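Local coordinates for putative malic enzyme ((S)-malate:NAD+ oxidoreductase (decarboxylating)) (Streptococcus pyogenes, PDB 2A9F) that probably catalyses the NAD-dependent oxidative decarboxylation of (S)-malate, as a malic enzyme that uses a divalent metal ion such as magnesium or manganese, at the interface of chains A and B. Coordinates in Å, arbitrary orientation; residue numbers count along the deposited sequence, not the author numbering. Chains: chain A/B, putative malic enzyme ((S)-malate:NAD+ oxidoreductase (decarboxylating)).

The interface of chains A and B. Residues chain A 23-26; chain B 23, 25, 100, 106.
A:Glu23 and A:Gln25 pair through their backbones with B:Gln25 and B:Glu23, setting strand 22-26 of each chain antiparallel to its twin. B:Gln25 N and A:Glu23 O, and A:Glu23 N and B:Gln25 O, are joined by hydrogen bonds of 2.8 Å each. At the other end A:Gln25 N bonds B:Glu23 O at 2.9 Å; the return bond from B:Glu23 N to A:Gln25 O is weak. On the opposite edge of the chain A strand, A:Val24 turns its backbone towards side chains of chain B. Its N points almost straight at the carboxylate oxygen OD1 of B:Asp106 (2.9 Å, 178° at the hydrogen), and the side-chain amine NZ of B:Lys100 bonds A:Val24 O at 3.2 Å from above the carbonyl plane. NZ also forms a salt bridge with B:Asp106 OD1 at 2.6 Å, within chain B. The two donors meet OD1 from opposite faces of the carboxylate, a double grip that should limit its rotation and hold the lysine in place. A:Glu23 runs its extended side chain across B:Lys100 at about a right angle; with CG anti to the backbone N (chi1 -176°), its OE1 reaches a looser salt bridge with NZ at 3.4 Å. The lysine probably offsets the two nearby carboxylates. On one face of the strand pair, A:Gln25 CG rests against B:Gln25 CB at 4.0 Å, with the amides turned nearly parallel. B:Lys100 comes from helix 85-102 and B:Asp106 begins strand 106-111, so each chain's strand 22-26 is held along both edges by the other subunit. The centre of this patch of the two-fold interface lies about 15 Å from A:Tyr40, the predicted proton donor.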
loop_
_atom_site.group_PDB
_atom_site.type_symbol
_atom_site.label_atom_id
_atom_site.label_comp_id
_atom_site.label_asym_id
_atom_site.label_seq_id
_atom_site.Cartn_x
_atom_site.Cartn_y
_atom_site.Cartn_z
ATOM N N GLU A 23 -8.234 5.102 -6.589
ATOM C CA GLU A 23 -7.383 5.374 -7.740
ATOM C C GLU A 23 -6.153 6.137 -7.232
ATOM O O GLU A 23 -6.218 6.814 -6.204
ATOM C CB GLU A 23 -8.192 6.232 -8.724
ATOM C CG GLU A 23 -7.552 6.568 -10.048
ATOM C CD GLU A 23 -8.476 7.392 -10.940
ATOM O OE1 GLU A 23 -8.114 7.676 -12.100
ATOM O OE2 GLU A 23 -9.571 7.766 -10.480
ATOM N N VAL A 24 -5.028 6.011 -7.927
ATOM C CA VAL A 24 -3.821 6.731 -7.530
ATOM C C VAL A 24 -3.506 7.819 -8.554
ATOM O O VAL A 24 -3.279 7.535 -9.728
ATOM C CB VAL A 24 -2.597 5.809 -7.414
ATOM C CG1 VAL A 24 -1.345 6.654 -7.033
ATOM C CG2 VAL A 24 -2.862 4.733 -6.358
ATOM N N GLN A 25 -3.501 9.067 -8.102
ATOM C CA GLN A 25 -3.233 10.186 -8.983
ATOM C C GLN A 25 -1.961 10.906 -8.600
ATOM O O GLN A 25 -1.698 11.157 -7.429
ATOM C CB GLN A 25 -4.394 11.166 -8.946
ATOM C CG GLN A 25 -5.714 10.552 -9.340
ATOM C CD GLN A 25 -5.817 10.283 -10.832
ATOM O OE1 GLN A 25 -4.926 9.679 -11.445
ATOM N NE2 GLN A 25 -6.925 10.718 -11.425
ATOM N N PRO A 26 -1.124 11.219 -9.588
ATOM C CA PRO A 26 0.119 11.928 -9.262
ATOM C C PRO A 26 -0.304 13.365 -9.030
ATOM O O PRO A 26 -1.236 13.833 -9.670
ATOM C CB PRO A 26 0.949 11.766 -10.531
ATOM C CG PRO A 26 0.408 10.462 -11.132
ATOM C CD PRO A 26 -1.075 10.655 -10.948
ATOM N N GLU B 23 -1.062 10.588 -4.519
ATOM C CA GLU B 23 -2.207 10.782 -3.652
ATOM C C GLU B 23 -3.295 9.791 -4.074
ATOM O O GLU B 23 -3.326 9.347 -5.222
ATOM C CB GLU B 23 -2.723 12.224 -3.733
ATOM C CG GLU B 23 -3.533 12.559 -4.958
ATOM C CD GLU B 23 -4.218 13.904 -4.822
ATOM O OE1 GLU B 23 -4.859 14.143 -3.774
ATOM O OE2 GLU B 23 -4.129 14.724 -5.762
ATOM N N GLN B 25 -7.255 8.894 -4.716
ATOM C CA GLN B 25 -8.508 9.552 -5.064
ATOM C C GLN B 25 -9.608 8.547 -5.350
ATOM O O GLN B 25 -9.386 7.538 -6.007
ATOM C CB GLN B 25 -8.317 10.455 -6.287
ATOM C CG GLN B 25 -7.715 11.826 -5.970
ATOM C CD GLN B 25 -8.712 12.756 -5.306
ATOM O OE1 GLN B 25 -9.506 13.421 -5.984
ATOM N NE2 GLN B 25 -8.695 12.795 -3.972
ATOM N N LYS B 100 1.004 5.030 -13.907
ATOM C CA LYS B 100 -0.244 5.723 -14.155
ATOM C C LYS B 100 -0.134 6.644 -15.350
ATOM O O LYS B 100 -1.067 6.759 -16.144
ATOM C CB LYS B 100 -0.649 6.531 -12.921
ATOM C CG LYS B 100 -2.098 6.311 -12.487
ATOM C CD LYS B 100 -3.080 6.959 -13.446
ATOM C CE LYS B 100 -4.448 6.271 -13.418
ATOM N NZ LYS B 100 -5.065 6.248 -12.064
ATOM N N ASP B 106 -2.634 1.609 -11.934
ATOM C CA ASP B 106 -2.593 2.316 -10.660
ATOM C C ASP B 106 -1.469 1.617 -9.898
ATOM O O ASP B 106 -1.430 0.392 -9.847
ATOM C CB ASP B 106 -3.919 2.147 -9.887
ATOM C CG ASP B 106 -5.036 3.056 -10.408
ATOM O OD1 ASP B 106 -4.915 4.296 -10.298
ATOM O OD2 ASP B 106 -6.048 2.533 -10.929
#